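Local coordinates for conserved domain protein (Streptococcus pneumoniae, PDB 2FI0) that is of unknown function but forms a small, mainly helical DUF1858 domain with one pair of short parallel strands, at residues H22-E27 and N73-I78; L32-L37 and V50-G55. All blocks are in the same frame, centred on the assembly; numbering follows the deposited sequence.

Overall arrangement
The chain folds as a single small, mainly helical domain, and both contacts are buried, their centres about 13 Å apart on opposite sides of the chain's centre. Along the sequence, contact 2 falls wholly between the two segments of contact 1: 22-27, then 32-37, then 50-55, then 73-78. Contact 1 brings the turn before helix 26-29 to the residue just before strand 76-78, which pairs in parallel with strand 8-10. Contact 2 joins the loop after helix 26-29 to the start of helix 52-59. Leu26 CD1 packs 3.7 Å from Leu37 O, linking them directly. Contact 1 thus ties the N-terminal part to the C-terminal strand, while contact 2 packs the intervening loop and helix.

Contact 1. Residues H22-E27 and N73-I78; sequences HPEVLE and NGYEVI
Tyr75 reaches from just before strand 76-78 to the turn at 22-27, where His22, Glu24 and Val25 surround the outer part of its ring. Its position follows a Schellman motif: Gly74, with positive phi, closes helix 63-72 and turns the chain into the strand, which pairs in parallel with strand 8-10. Glycine suits that corner because a CB would be jammed against the carbonyl O of Asn73.

The three partners approach the phenol differently. His22 makes an edge-to-face pair with it, the edge of Tyr75 being directed at the imidazole face; the planes stand at 84° and the centroids are 5.8 Å apart. The closest approach is His22 CD2 to Tyr75 CE1, at 4.1 Å. Val25 instead lies over one face of the phenol. Its CG2 sits 4.2 Å from the ring centroid of Tyr75, displaced toward the rim in a CH-pi contact. This methyl is anti to the backbone N of Val25, which leaves CG1 in the crowded position between N and the carbonyl carbon. A branched, apolar residue fits here, since Val25 also packs on Ile9 of strand 8-10 and Leu70 of helix 63-72.

Tyrosine serves both surroundings: its ring is buried against apolar groups, including Ile9 and Ile28, while its hydroxyl reaches an exposed acidic residue. The chain of Glu24 bends at chi2 (76°), bringing the carboxylate to the phenol's edge, the two planes 14° from coplanar. Tyr75 OH donates to Glu24 OE2 over 2.8 Å, meeting the anti lone pair of that oxygen, the one away from OE1.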
loop_
_atom_site.group_PDB
_atom_site.type_symbol
_atom_site.label_atom_id
_atom_site.label_comp_id
_atom_site.label_asym_id
_atom_site.label_seq_id
_atom_site.Cartn_x
_atom_site.Cartn_y
_atom_site.Cartn_z
ATOM N N HIS A 22 -6.617 2.566 -6.397
ATOM C CA HIS A 22 -5.876 1.633 -7.249
ATOM C C HIS A 22 -6.226 0.167 -6.946
ATOM O O HIS A 22 -5.427 -0.525 -6.303
ATOM C CB HIS A 22 -4.368 1.821 -7.036
ATOM C CG HIS A 22 -3.881 3.215 -7.279
ATOM N ND1 HIS A 22 -3.564 4.076 -6.251
ATOM C CD2 HIS A 22 -3.642 3.895 -8.427
ATOM C CE1 HIS A 22 -3.150 5.225 -6.754
ATOM N NE2 HIS A 22 -3.180 5.139 -8.071
ATOM N N PRO A 23 -7.408 -0.317 -7.401
ATOM C CA PRO A 23 -7.809 -1.706 -7.090
ATOM C C PRO A 23 -6.761 -2.756 -7.488
ATOM O O PRO A 23 -6.571 -3.738 -6.780
ATOM C CB PRO A 23 -9.120 -1.902 -7.875
ATOM C CG PRO A 23 -9.627 -0.527 -8.183
ATOM C CD PRO A 23 -8.433 0.409 -8.170
ATOM N N GLU A 24 -6.069 -2.515 -8.595
ATOM C CA GLU A 24 -5.003 -3.408 -9.097
ATOM C C GLU A 24 -3.795 -3.549 -8.161
ATOM O O GLU A 24 -3.025 -4.507 -8.281
ATOM C CB GLU A 24 -4.459 -2.936 -10.459
ATOM C CG GLU A 24 -5.272 -1.845 -11.185
ATOM C CD GLU A 24 -5.083 -0.436 -10.578
ATOM O OE1 GLU A 24 -6.116 0.289 -10.492
ATOM O OE2 GLU A 24 -3.926 -0.062 -10.203
ATOM N N VAL A 25 -3.593 -2.592 -7.260
ATOM C CA VAL A 25 -2.441 -2.654 -6.362
ATOM C C VAL A 25 -2.641 -3.664 -5.223
ATOM O O VAL A 25 -1.668 -4.068 -4.600
ATOM C CB VAL A 25 -2.069 -1.257 -5.798
ATOM C CG1 VAL A 25 -2.906 -0.906 -4.581
ATOM C CG2 VAL A 25 -0.565 -1.188 -5.463
ATOM N N LEU A 26 -3.884 -4.089 -4.969
ATOM C CA LEU A 26 -4.162 -5.029 -3.870
ATOM C C LEU A 26 -3.372 -6.340 -4.010
ATOM O O LEU A 26 -2.795 -6.828 -3.042
ATOM C CB LEU A 26 -5.666 -5.318 -3.758
ATOM C CG LEU A 26 -6.118 -6.229 -2.609
ATOM C CD1 LEU A 26 -5.661 -5.674 -1.262
ATOM C CD2 LEU A 26 -7.626 -6.420 -2.634
ATOM N N GLU A 27 -3.329 -6.882 -5.223
ATOM C CA GLU A 27 -2.587 -8.113 -5.527
ATOM C C GLU A 27 -1.093 -8.003 -5.168
ATOM O O GLU A 27 -0.447 -8.998 -4.804
ATOM C CB GLU A 27 -2.730 -8.429 -7.016
ATOM C CG GLU A 27 -1.992 -9.678 -7.488
ATOM C CD GLU A 27 -2.103 -9.901 -8.993
ATOM O OE1 GLU A 27 -2.013 -8.911 -9.759
ATOM O OE2 GLU A 27 -2.267 -11.073 -9.405
ATOM N N ASN A 73 6.315 -2.388 -10.435
ATOM C CA ASN A 73 5.008 -2.680 -11.008
ATOM C C ASN A 73 4.317 -1.433 -11.591
ATOM O O ASN A 73 3.123 -1.449 -11.874
ATOM C CB ASN A 73 4.139 -3.367 -9.960
ATOM C CG ASN A 73 4.569 -4.802 -9.696
ATOM O OD1 ASN A 73 4.233 -5.717 -10.462
ATOM N ND2 ASN A 73 5.320 -5.012 -8.608
ATOM N N GLY A 74 5.067 -0.354 -11.763
ATOM C CA GLY A 74 4.586 0.811 -12.507
ATOM C C GLY A 74 4.171 2.030 -11.694
ATOM O O GLY A 74 3.726 3.035 -12.262
ATOM N N TYR A 75 4.333 1.973 -10.381
ATOM C CA TYR A 75 3.863 3.049 -9.525
ATOM C C TYR A 75 4.970 4.026 -9.164
ATOM O O TYR A 75 6.133 3.668 -9.099
ATOM C CB TYR A 75 3.210 2.482 -8.269
ATOM C CG TYR A 75 2.001 1.631 -8.574
ATOM C CD1 TYR A 75 0.739 2.208 -8.707
ATOM C CD2 TYR A 75 2.117 0.260 -8.741
ATOM C CE1 TYR A 75 -0.372 1.437 -8.996
ATOM C CE2 TYR A 75 1.020 -0.519 -9.041
ATOM C CZ TYR A 75 -0.226 0.072 -9.169
ATOM O OH TYR A 75 -1.326 -0.697 -9.444
ATOM N N GLU A 76 4.570 5.268 -8.935
ATOM C CA GLU A 76 5.410 6.285 -8.354
ATOM C C GLU A 76 4.988 6.501 -6.916
ATOM O O GLU A 76 3.822 6.720 -6.644
ATOM C CB GLU A 76 5.245 7.582 -9.144
ATOM C CG GLU A 76 6.483 8.431 -9.160
ATOM C CD GLU A 76 7.618 7.774 -9.951
ATOM O OE1 GLU A 76 7.416 7.455 -11.151
ATOM O OE2 GLU A 76 8.689 7.566 -9.353
ATOM N N VAL A 77 5.953 6.467 -5.995
ATOM C CA VAL A 77 5.657 6.500 -4.586
ATOM C C VAL A 77 5.903 7.879 -3.986
ATOM O O VAL A 77 6.914 8.496 -4.252
ATOM C CB VAL A 77 6.493 5.456 -3.860
ATOM C CG1 VAL A 77 6.212 5.493 -2.367
ATOM C CG2 VAL A 77 6.204 4.068 -4.440
ATOM N N ILE A 78 4.976 8.353 -3.159
ATOM C CA ILE A 78 5.149 9.623 -2.458
ATOM C C ILE A 78 4.832 9.425 -0.987
ATOM O O ILE A 78 4.396 8.355 -0.596
ATOM C CB ILE A 78 4.281 10.764 -3.077
ATOM C CG1 ILE A 78 2.780 10.492 -2.922
ATOM C CG2 ILE A 78 4.626 10.953 -4.564
ATOM C CD1 ILE A 78 1.916 11.660 -3.372
#

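Contact 2. Residues L32-L37 and V50-G55; sequences LGFKPL and VSLKQG
Phe34 extends its ring from the loop after helix 26-29 onto the first turn of helix 52-59, where Leu52 and Gly55 receive it. This is the tight part of the contact, made without any hydrogen bond between the two segments. Leu52 CD2 lies over one face of the ring, 3.9 Å from the centroid of Phe34 and offset toward the rim, in a CH-pi contact. The nearest carbon is Phe34 CZ, at 3.6 Å from Leu52 CD2, and the two side chains cross at about a right angle. Although the CB of Leu52 is not aimed at the loop, with CD1 continuing the chain at chi2 177°, the other branch, CD2, turns to the ring.

Gly55 meets the same outer end of the ring, at CE1 and CZ, with bare backbone. Phe34 CE1 comes within 3.8 Å of Gly55 CA, close enough that a CB on Gly55 would collide with the ring, so the absence of a side chain is what admits the phenyl group to the helix. Val15 of helix 15-21 and Leu29 of helix 26-29 touch both Phe34 and Leu52 and add further apolar cover.

The outlying parts are looser. Leu37 and Val50 point toward each other's segment, but Leu37 CD1 and Val50 CG1 are still 4.9 Å apart, while Lys35 and Pro36 lie at the exposed side of the loop. Lys53 points away from 32-37, and its NZ forms a salt bridge with Asp81.

Polar groups instead organise the helix start. Gln54 N donates to Ser51 OG at 3.1 Å, and Ser51 N returns a bond to Gln54 OE1 at 2.8 Å, in the carbonyl plane. These reciprocal bonds are the signature of a helix N-terminal capping box.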
loop_
_atom_site.group_PDB
_atom_site.type_symbol
_atom_site.label_atom_id
_atom_site.label_comp_id
_atom_site.label_asym_id
_atom_site.label_seq_id
_atom_site.Cartn_x
_atom_site.Cartn_y
_atom_site.Cartn_z
ATOM N N LEU A 32 3.135 -8.306 0.193
ATOM C CA LEU A 32 4.063 -7.444 0.940
ATOM C C LEU A 32 3.682 -7.290 2.426
ATOM O O LEU A 32 4.093 -6.332 3.090
ATOM C CB LEU A 32 4.134 -6.066 0.289
ATOM C CG LEU A 32 4.767 -5.978 -1.106
ATOM C CD1 LEU A 32 4.457 -4.635 -1.699
ATOM C CD2 LEU A 32 6.257 -6.209 -1.052
ATOM N N GLY A 33 2.905 -8.234 2.938
ATOM C CA GLY A 33 2.533 -8.259 4.359
ATOM C C GLY A 33 1.152 -7.708 4.671
ATOM O O GLY A 33 0.816 -7.498 5.831
ATOM N N PHE A 34 0.355 -7.459 3.641
ATOM C CA PHE A 34 -0.973 -6.862 3.815
ATOM C C PHE A 34 -2.066 -7.837 3.408
ATOM O O PHE A 34 -3.168 -7.428 3.033
ATOM C CB PHE A 34 -1.085 -5.555 3.017
ATOM C CG PHE A 34 -0.173 -4.480 3.512
ATOM C CD1 PHE A 34 -0.581 -3.623 4.520
ATOM C CD2 PHE A 34 1.109 -4.331 2.983
ATOM C CE1 PHE A 34 0.266 -2.632 4.992
ATOM C CE2 PHE A 34 1.955 -3.345 3.457
ATOM C CZ PHE A 34 1.531 -2.496 4.466
ATOM N N LYS A 35 -1.781 -9.130 3.525
ATOM C CA LYS A 35 -2.671 -10.137 2.952
ATOM C C LYS A 35 -4.002 -10.310 3.699
ATOM O O LYS A 35 -4.997 -10.701 3.076
ATOM C CB LYS A 35 -1.930 -11.466 2.709
ATOM C CG LYS A 35 -1.971 -12.520 3.801
ATOM C CD LYS A 35 -2.785 -13.732 3.354
ATOM C CE LYS A 35 -2.106 -14.484 2.195
ATOM N NZ LYS A 35 -2.796 -15.795 1.919
ATOM N N PRO A 36 -4.040 -10.003 5.020
ATOM C CA PRO A 36 -5.360 -9.943 5.657
ATOM C C PRO A 36 -6.267 -8.875 5.039
ATOM O O PRO A 36 -7.477 -8.953 5.158
ATOM C CB PRO A 36 -5.039 -9.590 7.120
ATOM C CG PRO A 36 -3.618 -9.960 7.307
ATOM C CD PRO A 36 -2.964 -9.736 5.994
ATOM N N LEU A 37 -5.695 -7.889 4.369
ATOM C CA LEU A 37 -6.518 -6.844 3.777
ATOM C C LEU A 37 -7.054 -7.232 2.393
ATOM O O LEU A 37 -7.665 -6.409 1.737
ATOM C CB LEU A 37 -5.748 -5.516 3.717
ATOM C CG LEU A 37 -5.037 -5.071 5.012
ATOM C CD1 LEU A 37 -4.848 -3.561 5.026
ATOM C CD2 LEU A 37 -5.778 -5.485 6.260
ATOM N N VAL A 50 -4.613 2.193 9.262
ATOM C CA VAL A 50 -3.182 2.013 9.053
ATOM C C VAL A 50 -2.780 2.443 7.638
ATOM O O VAL A 50 -3.459 2.123 6.669
ATOM C CB VAL A 50 -2.747 0.541 9.396
ATOM C CG1 VAL A 50 -3.033 -0.434 8.263
ATOM C CG2 VAL A 50 -1.297 0.486 9.744
ATOM N N SER A 51 -1.692 3.199 7.534
ATOM C CA SER A 51 -1.100 3.523 6.239
ATOM C C SER A 51 -0.104 2.448 5.832
ATOM O O SER A 51 0.182 1.529 6.611
ATOM C CB SER A 51 -0.406 4.884 6.301
ATOM O OG SER A 51 0.682 4.863 7.194
ATOM N N LEU A 52 0.431 2.548 4.618
ATOM C CA LEU A 52 1.495 1.623 4.189
ATOM C C LEU A 52 2.742 1.781 5.039
ATOM O O LEU A 52 3.438 0.812 5.330
ATOM C CB LEU A 52 1.857 1.814 2.714
ATOM C CG LEU A 52 0.780 1.333 1.730
ATOM C CD1 LEU A 52 1.209 1.629 0.315
ATOM C CD2 LEU A 52 0.529 -0.150 1.892
ATOM N N LYS A 53 3.022 3.013 5.431
ATOM C CA LYS A 53 4.172 3.291 6.276
ATOM C C LYS A 53 3.991 2.652 7.662
ATOM O O LYS A 53 4.880 1.971 8.142
ATOM C CB LYS A 53 4.357 4.794 6.388
ATOM C CG LYS A 53 5.671 5.207 6.948
ATOM C CD LYS A 53 5.748 6.724 7.127
ATOM C CE LYS A 53 5.637 7.463 5.821
ATOM N NZ LYS A 53 6.047 8.875 6.000
ATOM N N GLN A 54 2.831 2.869 8.282
ATOM C CA GLN A 54 2.499 2.256 9.581
ATOM C C GLN A 54 2.405 0.729 9.470
ATOM O O GLN A 54 3.005 -0.011 10.251
ATOM C CB GLN A 54 1.181 2.827 10.114
ATOM C CG GLN A 54 1.256 4.298 10.538
ATOM C CD GLN A 54 -0.103 5.005 10.560
ATOM O OE1 GLN A 54 -1.035 4.638 9.848
ATOM N NE2 GLN A 54 -0.201 6.045 11.370
ATOM N N GLY A 55 1.663 0.271 8.476
ATOM C CA GLY A 55 1.494 -1.144 8.213
ATOM C C GLY A 55 2.777 -1.919 7.984
ATOM O O GLY A 55 2.891 -3.059 8.431
#